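PDB 1VDM: purine phosphoribosyltransferase from Pyrococcus horikoshii, which probably catalyses the transfer of a phosphoribosyl group between pyrophosphate and a purine base, as in related purine phosphoribosyltransferases. Local coordinates for residues G[6-11]-G[37-42]; G[21-26]-G[46-51]; G[86-91]-G[104-109]; G[117-122]-G[142-147]. One frame throughout, in Å; residues are numbered along the deposited sequence.

How the interactions relate
From the N terminus, helix 8-23 gives its first turn to interaction 1 and its last to interaction 2, where it meets the beginning and the end of helix 38-47. These two contacts therefore cross along the chain, their segments alternating, and each closes a loop through strand 29-33. Interaction 3 follows in series and closes the strand-to-helix step from 85-90 to 97-107. Interaction 4, last in the chain, brings the 142-147 loop back to the end of strand 113-118, about 7 Å from interaction 1 between centres, with Pro143 packed on Trp8 and Val11. Tyr25, bonded to Val86, and Pro40 and Ala41, packed on Val89, join the helix pair to strand 85-90, which is hydrogen-bonded to strand 113-118.

Interaction 1: G[6-11]-G[37-42]; sequences LTWWQV and GLIPAV
Val11 and Pro40 make the closest backbone approach, 8.0 Å between their CA atoms, where the first turn of helix 8-23 faces the first turn of helix 38-47. Ile39 makes the link between the helices, and its gamma-methyl CG2 takes both contacts. It lies 4.0 Å from CZ3 of Trp8, at the rim of the indole and near its plane, the two side chains crossing at about a right angle. On the Val11 side, CG1 comes within 4.3 Å of the same Ile39 CG2. That methyl is set anti to the Ile39 backbone N, while CG1 of Ile39 stands beside it (chi1 -89°). The polar edge of the indole serves another interface, with NE1 hydrogen-bonded to Asp12 OD2 of the second subunit. Behind the contact, Thr7 and Gln10 form a capping box: Gln10 N gives to Thr7 OG1, and Thr7 N gives to Gln10 OE1 at 2.7 Å, in the carbonyl plane on a lone pair. The box satisfies the N-H of the N-cap Thr7 and that of Gln10 in the first turn. Pro143 packs on Trp8 and Val11 and Trp144 on Ile39, while the next residues of helix 38-47 lie on strands 53-61 and 85-90 of the central sheet.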
loop_
_atom_site.group_PDB
_atom_site.type_symbol
_atom_site.label_atom_id
_atom_site.label_comp_id
_atom_site.label_asym_id
_atom_site.label_seq_id
_atom_site.Cartn_x
_atom_site.Cartn_y
_atom_site.Cartn_z
ATOM N N LEU G 6 29.395 16.520 -13.049
ATOM C CA LEU G 6 29.342 15.167 -12.497
ATOM C C LEU G 6 27.912 14.744 -12.135
ATOM O O LEU G 6 27.213 15.405 -11.379
ATOM C CB LEU G 6 30.229 15.126 -11.252
ATOM C CG LEU G 6 31.707 14.920 -11.591
ATOM C CD1 LEU G 6 32.542 14.560 -10.361
ATOM C CD2 LEU G 6 31.932 13.799 -12.605
ATOM N N THR G 7 27.443 13.606 -12.657
ATOM C CA THR G 7 26.104 13.084 -12.320
ATOM C C THR G 7 26.129 12.400 -10.951
ATOM O O THR G 7 27.201 12.115 -10.413
ATOM C CB THR G 7 25.623 12.019 -13.308
ATOM O OG1 THR G 7 26.406 10.833 -13.139
ATOM C CG2 THR G 7 25.733 12.509 -14.719
ATOM N N TRP G 8 24.953 12.139 -10.386
ATOM C CA TRP G 8 24.891 11.458 -9.086
ATOM C C TRP G 8 25.389 10.015 -9.225
ATOM O O TRP G 8 26.010 9.493 -8.309
ATOM C CB TRP G 8 23.465 11.457 -8.512
ATOM C CG TRP G 8 23.111 12.673 -7.717
ATOM C CD1 TRP G 8 22.204 13.637 -8.058
ATOM C CD2 TRP G 8 23.655 13.067 -6.452
ATOM N NE1 TRP G 8 22.152 14.605 -7.088
ATOM C CE2 TRP G 8 23.031 14.284 -6.090
ATOM C CE3 TRP G 8 24.609 12.514 -5.590
ATOM C CZ2 TRP G 8 23.329 14.959 -4.904
ATOM C CZ3 TRP G 8 24.910 13.186 -4.408
ATOM C CH2 TRP G 8 24.269 14.400 -4.077
ATOM N N TRP G 9 25.121 9.385 -10.368
ATOM C CA TRP G 9 25.573 8.014 -10.574
ATOM C C TRP G 9 27.105 8.015 -10.639
ATOM O O TRP G 9 27.751 7.068 -10.158
ATOM C CB TRP G 9 24.983 7.407 -11.856
ATOM C CG TRP G 9 25.255 5.915 -12.065
ATOM C CD1 TRP G 9 25.409 5.283 -13.265
ATOM C CD2 TRP G 9 25.394 4.887 -11.056
ATOM N NE1 TRP G 9 25.643 3.939 -13.075
ATOM C CE2 TRP G 9 25.640 3.670 -11.732
ATOM C CE3 TRP G 9 25.338 4.881 -9.653
ATOM C CZ2 TRP G 9 25.834 2.456 -11.056
ATOM C CZ3 TRP G 9 25.532 3.683 -8.983
ATOM C CH2 TRP G 9 25.779 2.481 -9.689
ATOM N N GLN G 10 27.682 9.075 -11.216
ATOM C CA GLN G 10 29.129 9.190 -11.282
ATOM C C GLN G 10 29.668 9.327 -9.870
ATOM O O GLN G 10 30.706 8.758 -9.541
ATOM C CB GLN G 10 29.568 10.405 -12.116
ATOM C CG GLN G 10 29.514 10.188 -13.625
ATOM C CD GLN G 10 29.936 11.416 -14.409
ATOM O OE1 GLN G 10 29.341 12.488 -14.266
ATOM N NE2 GLN G 10 30.967 11.268 -15.247
ATOM N N VAL G 11 28.968 10.072 -9.025
ATOM C CA VAL G 11 29.431 10.239 -7.655
ATOM C C VAL G 11 29.248 8.957 -6.829
ATOM O O VAL G 11 30.091 8.625 -5.992
ATOM C CB VAL G 11 28.719 11.435 -6.959
ATOM C CG1 VAL G 11 29.085 11.484 -5.484
ATOM C CG2 VAL G 11 29.140 12.735 -7.629
ATOM N N GLY G 37 32.413 18.245 0.794
ATOM C CA GLY G 37 33.000 17.058 1.403
ATOM C C GLY G 37 31.933 16.162 2.036
ATOM O O GLY G 37 32.069 14.948 2.112
ATOM N N LEU G 38 30.923 16.751 2.669
ATOM C CA LEU G 38 29.989 15.973 3.467
ATOM C C LEU G 38 29.165 14.958 2.664
ATOM O O LEU G 38 28.619 14.019 3.239
ATOM C CB LEU G 38 29.056 16.902 4.262
ATOM C CG LEU G 38 29.720 17.785 5.332
ATOM C CD1 LEU G 38 28.670 18.622 6.053
ATOM C CD2 LEU G 38 30.476 16.916 6.327
ATOM N N ILE G 39 29.064 15.128 1.348
ATOM C CA ILE G 39 28.301 14.154 0.599
ATOM C C ILE G 39 29.037 12.826 0.580
ATOM O O ILE G 39 28.550 11.809 1.056
ATOM C CB ILE G 39 28.129 14.676 -0.828
ATOM C CG1 ILE G 39 26.864 15.530 -0.929
ATOM C CG2 ILE G 39 27.978 13.493 -1.802
ATOM C CD1 ILE G 39 27.035 16.902 -0.275
ATOM N N PRO G 40 30.276 12.793 0.050
ATOM C CA PRO G 40 31.020 11.528 0.043
ATOM C C PRO G 40 31.255 11.022 1.475
ATOM O O PRO G 40 31.248 9.815 1.724
ATOM C CB PRO G 40 32.338 11.892 -0.647
ATOM C CG PRO G 40 32.003 13.118 -1.447
ATOM C CD PRO G 40 31.096 13.877 -0.517
ATOM N N ALA G 41 31.457 11.958 2.402
ATOM C CA ALA G 41 31.707 11.637 3.803
ATOM C C ALA G 41 30.581 10.822 4.432
ATOM O O ALA G 41 30.822 9.751 4.984
ATOM C CB ALA G 41 31.927 12.914 4.598
ATOM N N VAL G 42 29.357 11.339 4.357
ATOM C CA VAL G 42 28.198 10.650 4.913
ATOM C C VAL G 42 28.071 9.260 4.297
ATOM O O VAL G 42 27.928 8.277 5.014
ATOM C CB VAL G 42 26.885 11.457 4.671
ATOM C CG1 VAL G 42 25.667 10.574 4.878
ATOM C CG2 VAL G 42 26.824 12.625 5.633
#

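Interaction 2: G[21-26]-G[46-51]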
loop_
_atom_site.group_PDB
_atom_site.type_symbol
_atom_site.label_atom_id
_atom_site.label_comp_id
_atom_site.label_asym_id
_atom_site.label_seq_id
_atom_site.Cartn_x
_atom_site.Cartn_y
_atom_site.Cartn_z
ATOM N N LYS G 21 38.735 0.563 -1.593
ATOM C CA LYS G 21 40.130 0.884 -1.314
ATOM C C LYS G 21 40.326 1.273 0.147
ATOM O O LYS G 21 41.322 0.903 0.764
ATOM C CB LYS G 21 40.607 2.021 -2.222
ATOM C CG LYS G 21 41.673 1.612 -3.218
ATOM C CD LYS G 21 41.190 0.493 -4.125
ATOM C CE LYS G 21 42.324 -0.059 -4.979
ATOM N NZ LYS G 21 41.864 -1.146 -5.889
ATOM N N LEU G 22 39.380 2.023 0.701
ATOM C CA LEU G 22 39.484 2.430 2.097
ATOM C C LEU G 22 39.309 1.233 3.036
ATOM O O LEU G 22 39.696 1.293 4.203
ATOM C CB LEU G 22 38.443 3.507 2.426
ATOM C CG LEU G 22 38.699 4.931 1.918
ATOM C CD1 LEU G 22 37.543 5.851 2.309
ATOM C CD2 LEU G 22 40.007 5.438 2.505
ATOM N N ARG G 23 38.727 0.149 2.527
ATOM C CA ARG G 23 38.522 -1.051 3.336
ATOM C C ARG G 23 39.857 -1.662 3.740
ATOM O O ARG G 23 39.993 -2.208 4.835
ATOM C CB ARG G 23 37.681 -2.088 2.580
ATOM C CG ARG G 23 36.202 -1.724 2.483
ATOM C CD ARG G 23 35.295 -2.949 2.505
ATOM N NE ARG G 23 33.885 -2.567 2.609
ATOM C CZ ARG G 23 33.143 -2.131 1.592
ATOM N NH1 ARG G 23 33.663 -2.022 0.374
ATOM N NH2 ARG G 23 31.880 -1.792 1.799
ATOM N N GLU G 24 40.843 -1.558 2.855
ATOM C CA GLU G 24 42.177 -2.083 3.120
ATOM C C GLU G 24 42.903 -1.208 4.148
ATOM O O GLU G 24 43.867 -1.645 4.777
ATOM C CB GLU G 24 42.979 -2.137 1.818
ATOM C CG GLU G 24 42.239 -2.823 0.672
ATOM C CD GLU G 24 43.017 -2.809 -0.640
ATOM O OE1 GLU G 24 43.380 -1.707 -1.115
ATOM O OE2 GLU G 24 43.260 -3.900 -1.201
ATOM N N TYR G 25 42.429 0.025 4.318
ATOM C CA TYR G 25 43.028 0.968 5.261
ATOM C C TYR G 25 42.362 0.940 6.642
ATOM O O TYR G 25 42.963 1.347 7.634
ATOM C CB TYR G 25 42.975 2.385 4.672
ATOM C CG TYR G 25 43.430 3.474 5.617
ATOM C CD1 TYR G 25 44.710 3.454 6.176
ATOM C CD2 TYR G 25 42.571 4.519 5.969
ATOM C CE1 TYR G 25 45.125 4.446 7.065
ATOM C CE2 TYR G 25 42.976 5.518 6.853
ATOM C CZ TYR G 25 44.255 5.474 7.398
ATOM O OH TYR G 25 44.655 6.456 8.278
ATOM N N LYS G 26 41.120 0.467 6.700
ATOM C CA LYS G 26 40.379 0.359 7.958
ATOM C C LYS G 26 40.368 1.611 8.837
ATOM O O LYS G 26 40.982 1.643 9.906
ATOM C CB LYS G 26 40.919 -0.824 8.760
ATOM C CG LYS G 26 40.912 -2.125 7.976
ATOM C CD LYS G 26 41.435 -3.289 8.798
ATOM C CE LYS G 26 41.451 -4.572 7.979
ATOM N NZ LYS G 26 42.309 -4.449 6.764
ATOM N N HIS G 46 28.487 5.365 6.153
ATOM C CA HIS G 46 27.537 4.260 6.084
ATOM C C HIS G 46 28.179 3.011 5.472
ATOM O O HIS G 46 28.166 1.945 6.080
ATOM C CB HIS G 46 26.316 4.665 5.243
ATOM C CG HIS G 46 25.383 5.611 5.936
ATOM N ND1 HIS G 46 24.488 5.202 6.900
ATOM C CD2 HIS G 46 25.205 6.948 5.803
ATOM C CE1 HIS G 46 23.797 6.244 7.330
ATOM N NE2 HIS G 46 24.213 7.315 6.681
ATOM N N ILE G 47 28.749 3.156 4.274
ATOM C CA ILE G 47 29.385 2.054 3.555
ATOM C C ILE G 47 30.506 1.334 4.307
ATOM O O ILE G 47 30.773 0.164 4.047
ATOM C CB ILE G 47 29.967 2.525 2.207
ATOM C CG1 ILE G 47 28.891 3.229 1.384
ATOM C CG2 ILE G 47 30.492 1.332 1.424
ATOM C CD1 ILE G 47 29.372 3.682 0.020
ATOM N N LEU G 48 31.164 2.021 5.230
ATOM C CA LEU G 48 32.258 1.405 5.968
ATOM C C LEU G 48 31.903 0.930 7.380
ATOM O O LEU G 48 32.771 0.874 8.255
ATOM C CB LEU G 48 33.442 2.372 6.037
ATOM C CG LEU G 48 34.103 2.741 4.706
ATOM C CD1 LEU G 48 35.177 3.780 4.962
ATOM C CD2 LEU G 48 34.702 1.507 4.051
ATOM N N GLY G 49 30.635 0.593 7.607
ATOM C CA GLY G 49 30.228 0.118 8.917
ATOM C C GLY G 49 29.925 1.199 9.940
ATOM O O GLY G 49 30.392 1.139 11.079
ATOM N N ASP G 50 29.127 2.181 9.537
ATOM C CA ASP G 50 28.748 3.288 10.410
ATOM C C ASP G 50 29.852 3.771 11.340
ATOM O O ASP G 50 29.634 3.906 12.544
ATOM C CB ASP G 50 27.514 2.920 11.245
ATOM C CG ASP G 50 26.221 2.982 10.444
ATOM O OD1 ASP G 50 25.141 2.765 11.042
ATOM O OD2 ASP G 50 26.278 3.247 9.221
ATOM N N ILE G 51 31.035 4.028 10.790
ATOM C CA ILE G 51 32.135 4.526 11.605
ATOM C C ILE G 51 31.851 6.002 11.865
ATOM O O ILE G 51 31.353 6.713 10.990
ATOM C CB ILE G 51 33.496 4.381 10.890
ATOM C CG1 ILE G 51 33.474 5.153 9.573
ATOM C CG2 ILE G 51 33.817 2.899 10.659
ATOM C CD1 ILE G 51 34.774 5.087 8.826
#
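Arg23 and Leu48 both carry CG beside the backbone N (chi1 -74° for Arg23), which turns the two side chains toward each other. Arg23 then bends at chi2 (-147°) and is extended at chi3 before the guanidinium turns, so that its aliphatic part passes Leu48 before the guanidinium reaches Ile47. Along this path CG of Arg23 lies 3.9 Å from CD2 of Leu48. Further out, NH2 of Arg23 sits 3.2 Å from the carbonyl O of Ile47; this hydrogen bond is weak, its N-H...O angle only 122°. The same nitrogen is 3.4 Å from Ile47 CG2, the methyl anti to the Ile47 backbone N, so a polar and an apolar group meet one end of the guanidinium. Leu48 divides its branches: CD2 goes to Arg23, and CD1 touches both CB and CD1 of Leu22, the latter at 4.1 Å. Leu22 and Leu48 cross at about a right angle on the buried side of the contact. Long, weak ion pairs link Arg23 NH1 to Glu20 and NE to Glu20 of the fourth subunit.

Each helix finishes close by, with Leu48 leaving helical geometry directly after helix 38-47 and Lys26 doing so with positive phi beyond helix 8-23. Leu22 O accepts from both Tyr25 N and Lys26 N. Leu22 also packs on Val87 and Tyr25 bonds to Val86 O, which lays the 21-26 end on strand 85-90 of the parallel alpha/beta core found in type I phosphoribosyltransferases.

Interaction 3: G[86-91]-G[104-109]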
loop_
_atom_site.group_PDB
_atom_site.type_symbol
_atom_site.label_atom_id
_atom_site.label_comp_id
_atom_site.label_asym_id
_atom_site.label_seq_id
_atom_site.Cartn_x
_atom_site.Cartn_y
_atom_site.Cartn_z
ATOM N N VAL G 86 42.892 7.918 10.677
ATOM C CA VAL G 86 42.004 8.952 10.179
ATOM C C VAL G 86 41.960 9.016 8.665
ATOM O O VAL G 86 42.952 8.747 7.990
ATOM C CB VAL G 86 42.407 10.334 10.713
ATOM C CG1 VAL G 86 41.434 11.385 10.213
ATOM C CG2 VAL G 86 42.434 10.318 12.232
ATOM N N VAL G 87 40.789 9.352 8.138
ATOM C CA VAL G 87 40.609 9.503 6.701
ATOM C C VAL G 87 39.776 10.766 6.509
ATOM O O VAL G 87 38.652 10.869 7.016
ATOM C CB VAL G 87 39.898 8.270 6.055
ATOM C CG1 VAL G 87 38.581 7.992 6.741
ATOM C CG2 VAL G 87 39.675 8.514 4.571
ATOM N N ILE G 88 40.364 11.743 5.818
ATOM C CA ILE G 88 39.701 13.011 5.545
ATOM C C ILE G 88 39.033 12.903 4.186
ATOM O O ILE G 88 39.667 12.514 3.203
ATOM C CB ILE G 88 40.715 14.169 5.556
ATOM C CG1 ILE G 88 41.294 14.310 6.966
ATOM C CG2 ILE G 88 40.050 15.471 5.121
ATOM C CD1 ILE G 88 42.342 15.388 7.113
ATOM N N VAL G 89 37.744 13.224 4.146
ATOM C CA VAL G 89 36.969 13.142 2.918
ATOM C C VAL G 89 36.548 14.517 2.443
ATOM O O VAL G 89 35.993 15.308 3.203
ATOM C CB VAL G 89 35.709 12.275 3.114
ATOM C CG1 VAL G 89 34.984 12.098 1.786
ATOM C CG2 VAL G 89 36.100 10.929 3.701
ATOM N N ASP G 90 36.824 14.790 1.174
ATOM C CA ASP G 90 36.499 16.071 0.568
ATOM C C ASP G 90 36.115 15.773 -0.874
ATOM O O ASP G 90 36.462 14.718 -1.399
ATOM C CB ASP G 90 37.727 16.985 0.648
ATOM C CG ASP G 90 37.402 18.443 0.360
ATOM O OD1 ASP G 90 36.361 18.942 0.859
ATOM O OD2 ASP G 90 38.208 19.097 -0.356
ATOM N N ASP G 91 35.393 16.684 -1.517
ATOM C CA ASP G 91 34.938 16.429 -2.886
ATOM C C ASP G 91 36.062 16.537 -3.929
ATOM O O ASP G 91 36.151 15.759 -4.871
ATOM C CB ASP G 91 33.761 17.364 -3.234
ATOM C CG ASP G 91 34.093 18.820 -2.907
ATOM O OD1 ASP G 91 35.083 19.041 -2.206
ATOM O OD2 ASP G 91 33.334 19.701 -3.310
ATOM N N GLU G 104 46.161 19.976 9.657
ATOM C CA GLU G 104 46.779 20.559 10.845
ATOM C C GLU G 104 45.869 20.454 12.064
ATOM O O GLU G 104 46.341 20.408 13.199
ATOM C CB GLU G 104 47.144 22.027 10.594
ATOM C CG GLU G 104 48.449 22.216 9.837
ATOM C CD GLU G 104 49.672 21.918 10.694
ATOM O OE1 GLU G 104 50.786 21.823 10.130
ATOM O OE2 GLU G 104 49.522 21.790 11.931
ATOM N N GLU G 105 44.564 20.433 11.832
ATOM C CA GLU G 105 43.621 20.312 12.934
ATOM C C GLU G 105 43.549 18.842 13.361
ATOM O O GLU G 105 43.250 18.527 14.516
ATOM C CB GLU G 105 42.240 20.812 12.502
ATOM C CG GLU G 105 42.208 22.288 12.131
ATOM C CD GLU G 105 42.695 23.181 13.257
ATOM O OE1 GLU G 105 42.094 23.137 14.354
ATOM O OE2 GLU G 105 43.679 23.923 13.047
ATOM N N VAL G 106 43.843 17.951 12.417
ATOM C CA VAL G 106 43.824 16.522 12.678
ATOM C C VAL G 106 45.074 16.077 13.429
ATOM O O VAL G 106 45.042 15.100 14.174
ATOM C CB VAL G 106 43.713 15.726 11.373
ATOM C CG1 VAL G 106 43.714 14.244 11.667
ATOM C CG2 VAL G 106 42.442 16.115 10.649
ATOM N N LYS G 107 46.179 16.790 13.231
ATOM C CA LYS G 107 47.414 16.454 13.925
ATOM C C LYS G 107 47.377 17.023 15.338
ATOM O O LYS G 107 47.906 16.417 16.268
ATOM C CB LYS G 107 48.628 17.008 13.177
ATOM C CG LYS G 107 48.899 16.331 11.846
ATOM C CD LYS G 107 50.228 16.771 11.259
ATOM C CE LYS G 107 50.500 16.051 9.949
ATOM N NZ LYS G 107 51.844 16.365 9.385
ATOM N N LYS G 108 46.746 18.185 15.494
ATOM C CA LYS G 108 46.639 18.824 16.802
ATOM C C LYS G 108 45.855 17.936 17.754
ATOM O O LYS G 108 45.944 18.092 18.974
ATOM C CB LYS G 108 45.924 20.174 16.703
ATOM C CG LYS G 108 46.695 21.289 16.012
ATOM C CD LYS G 108 45.864 22.565 16.050
ATOM C CE LYS G 108 46.513 23.717 15.306
ATOM N NZ LYS G 108 45.597 24.898 15.270
ATOM N N LEU G 109 45.076 17.015 17.189
ATOM C CA LEU G 109 44.267 16.096 17.984
ATOM C C LEU G 109 44.971 14.752 18.176
ATOM O O LEU G 109 44.406 13.816 18.743
ATOM C CB LEU G 109 42.894 15.896 17.328
ATOM C CG LEU G 109 41.988 17.133 17.297
ATOM C CD1 LEU G 109 40.666 16.804 16.612
ATOM C CD2 LEU G 109 41.745 17.616 18.719
#
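Val106, on the last turn of helix 97-107, points its CB at strand 85-90 and there forks over two strand residues. From CB, the branch CG1 runs anti to the backbone N (chi1 179°) and meets Val86, 3.9 Å from its CG1 and 4.2 Å from its CG2, the two valines tip to tip. The other branch, CG2, takes the terminal methyl of Ile88, with CD1 at 3.6 Å. Ile88 is extended beyond its first torsion (chi2 178°) and slides past Val106 in the opposite direction. Val86 and Ile88, two apart on the strand, present their side chains on the same face, while Val89 is turned to helix 38-47 on the other. Ile31 and Ile114, from the strands flanking 85-90 in the sheet, also touch Val106. Helix 97-107 links the neighbouring parallel strands 85-90 and 113-118, so the contact lies in a beta-alpha-beta crossover. On the far side of the helix turn, Lys108 NZ forms a salt bridge with Glu105 OE2 at 3.1 Å, meeting the carboxylate on its syn side. Helix and strand are thus joined by branched aliphatic groups alone, the charged pair kept within residues 104-109; such a contact depends on the fit of methyls and the exclusion of water rather than on directed bonds.

Interaction 4: G[117-122]-G[142-147]; sequences ACLAMK and FPWEEF
Leu119 stands at the corner where strand 113-118 ends and the chain turns into strand 120-121, and its CA lies 10.1 Å from that of Phe142, the closest backbone approach. Opposite it, Phe142 to Glu145 form a type I beta turn, closed by Glu145 N to Phe142 O at 3.1 Å. The contact thus joins the edge of the central sheet of the phosphoribosyltransferase fold to the loop that follows strand 139-141.

A single methyl carries it. CD1 of Leu119 rests against the neighbouring ring ends of Phe142 and Trp144, 3.8 Å from CE2 of Phe142 and 4.0 Å from CH2 of Trp144. The indole is met at its edge, near the ring plane, whereas the approach to the phenyl ring is oblique. Trp144 takes the first torsion that places CG between the backbone N and the carbonyl carbon (chi1 66°), folding the indole back over its own turn, where CB of Phe142 lies 3.4 Å above one face, offset toward the rim.

Ala14 and Ile15 of helix 8-23 also pack on Leu119, while Asp91 and Val92 touch Phe142, so the methyl contact belongs to a larger buried cluster. The backbone carbonyls of the loop serve subunit contacts: Pro143 O accepts from Trp9 of the fifth subunit and Glu145 O from Arg13 of the fifth subunit. Within the turn the Glu145 side chain extends back along the turn to its first residue, and OE2 takes the backbone N-H of Phe142 at 2.9 Å, the nitrogen standing 45° out of the carboxylate plane.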
loop_
_atom_site.group_PDB
_atom_site.type_symbol
_atom_site.label_atom_id
_atom_site.label_comp_id
_atom_site.label_asym_id
_atom_site.label_seq_id
_atom_site.Cartn_x
_atom_site.Cartn_y
_atom_site.Cartn_z
ATOM N N ALA G 117 40.967 11.111 1.093
ATOM C CA ALA G 117 40.150 10.633 -0.013
ATOM C C ALA G 117 39.312 11.756 -0.608
ATOM O O ALA G 117 38.697 12.541 0.118
ATOM C CB ALA G 117 39.248 9.500 0.462
ATOM N N CYS G 118 39.293 11.817 -1.935
ATOM C CA CYS G 118 38.547 12.837 -2.661
ATOM C C CYS G 118 37.914 12.244 -3.899
ATOM O O CYS G 118 38.375 11.230 -4.419
ATOM C CB CYS G 118 39.473 13.977 -3.106
ATOM S SG CYS G 118 40.099 15.023 -1.793
ATOM N N LEU G 119 36.858 12.882 -4.378
ATOM C CA LEU G 119 36.211 12.414 -5.585
ATOM C C LEU G 119 37.122 12.740 -6.766
ATOM O O LEU G 119 37.302 11.920 -7.670
ATOM C CB LEU G 119 34.870 13.112 -5.769
ATOM C CG LEU G 119 33.807 12.805 -4.720
ATOM C CD1 LEU G 119 32.596 13.723 -4.922
ATOM C CD2 LEU G 119 33.413 11.330 -4.841
ATOM N N ALA G 120 37.699 13.942 -6.745
ATOM C CA ALA G 120 38.576 14.398 -7.816
ATOM C C ALA G 120 39.690 15.305 -7.321
ATOM O O ALA G 120 39.669 15.787 -6.188
ATOM C CB ALA G 120 37.761 15.129 -8.875
ATOM N N MET G 121 40.672 15.526 -8.185
ATOM C CA MET G 121 41.793 16.398 -7.860
ATOM C C MET G 121 42.232 17.134 -9.110
ATOM O O MET G 121 42.001 16.677 -10.232
ATOM C CB MET G 121 42.985 15.605 -7.315
ATOM C CG MET G 121 43.778 14.854 -8.378
ATOM S SD MET G 121 45.558 15.252 -8.391
ATOM C CE MET G 121 45.886 15.178 -10.147
ATOM N N LYS G 122 42.862 18.283 -8.906
ATOM C CA LYS G 122 43.365 19.079 -10.014
ATOM C C LYS G 122 44.894 19.022 -9.966
ATOM O O LYS G 122 45.496 19.136 -8.895
ATOM C CB LYS G 122 42.816 20.500 -9.907
ATOM C CG LYS G 122 41.327 20.544 -10.243
ATOM C CD LYS G 122 40.674 21.848 -9.861
ATOM C CE LYS G 122 39.275 21.938 -10.443
ATOM N NZ LYS G 122 38.647 23.255 -10.168
ATOM N N PHE G 142 29.268 19.813 -9.116
ATOM C CA PHE G 142 28.767 18.568 -8.550
ATOM C C PHE G 142 27.241 18.445 -8.667
ATOM O O PHE G 142 26.538 19.443 -8.870
ATOM C CB PHE G 142 29.221 18.442 -7.097
ATOM C CG PHE G 142 30.692 18.232 -6.951
ATOM C CD1 PHE G 142 31.530 19.281 -6.574
ATOM C CD2 PHE G 142 31.254 16.984 -7.216
ATOM C CE1 PHE G 142 32.917 19.089 -6.456
ATOM C CE2 PHE G 142 32.641 16.783 -7.103
ATOM C CZ PHE G 142 33.472 17.837 -6.723
ATOM N N PRO G 143 26.711 17.210 -8.523
ATOM C CA PRO G 143 25.270 16.942 -8.622
ATOM C C PRO G 143 24.433 17.712 -7.605
ATOM O O PRO G 143 23.253 17.960 -7.831
ATOM C CB PRO G 143 25.171 15.433 -8.392
ATOM C CG PRO G 143 26.564 14.930 -8.518
ATOM C CD PRO G 143 27.416 16.027 -8.001
ATOM N N TRP G 144 25.046 18.084 -6.488
ATOM C CA TRP G 144 24.341 18.813 -5.434
ATOM C C TRP G 144 24.535 20.333 -5.473
ATOM O O TRP G 144 24.163 21.037 -4.532
ATOM C CB TRP G 144 24.786 18.289 -4.072
ATOM C CG TRP G 144 26.213 18.575 -3.759
ATOM C CD1 TRP G 144 26.725 19.723 -3.205
ATOM C CD2 TRP G 144 27.332 17.697 -3.967
ATOM N NE1 TRP G 144 28.101 19.609 -3.055
ATOM C CE2 TRP G 144 28.495 18.377 -3.514
ATOM C CE3 TRP G 144 27.467 16.406 -4.489
ATOM C CZ2 TRP G 144 29.768 17.803 -3.568
ATOM C CZ3 TRP G 144 28.744 15.834 -4.541
ATOM C CH2 TRP G 144 29.871 16.535 -4.083
ATOM N N GLU G 145 25.130 20.838 -6.548
ATOM C CA GLU G 145 25.361 22.275 -6.669
ATOM C C GLU G 145 24.418 22.951 -7.660
ATOM O O GLU G 145 24.038 22.365 -8.666
ATOM C CB GLU G 145 26.824 22.528 -7.045
ATOM C CG GLU G 145 27.758 22.418 -5.849
ATOM C CD GLU G 145 29.237 22.380 -6.222
ATOM O OE1 GLU G 145 30.072 22.533 -5.300
ATOM O OE2 GLU G 145 29.561 22.190 -7.419
ATOM N N GLU G 146 24.032 24.187 -7.364
ATOM C CA GLU G 146 23.139 24.942 -8.251
ATOM C C GLU G 146 23.960 25.661 -9.342
ATOM O O GLU G 146 25.177 25.812 -9.209
ATOM C CB GLU G 146 22.321 25.960 -7.437
ATOM C CG GLU G 146 21.353 25.349 -6.396
ATOM C CD GLU G 146 22.061 24.547 -5.306
ATOM O OE1 GLU G 146 22.944 25.110 -4.620
ATOM O OE2 GLU G 146 21.740 23.350 -5.129
ATOM N N PHE G 147 23.290 26.079 -10.416
ATOM C CA PHE G 147 23.939 26.768 -11.533
ATOM C C PHE G 147 23.740 28.287 -11.514
ATOM O O PHE G 147 22.687 28.782 -11.104
ATOM C CB PHE G 147 23.378 26.302 -12.879
ATOM C CG PHE G 147 23.376 24.819 -13.084
ATOM C CD1 PHE G 147 24.246 23.991 -12.389
ATOM C CD2 PHE G 147 22.556 24.262 -14.053
ATOM C CE1 PHE G 147 24.297 22.638 -12.667
ATOM C CE2 PHE G 147 22.603 22.908 -14.336
ATOM C CZ PHE G 147 23.475 22.096 -13.644
#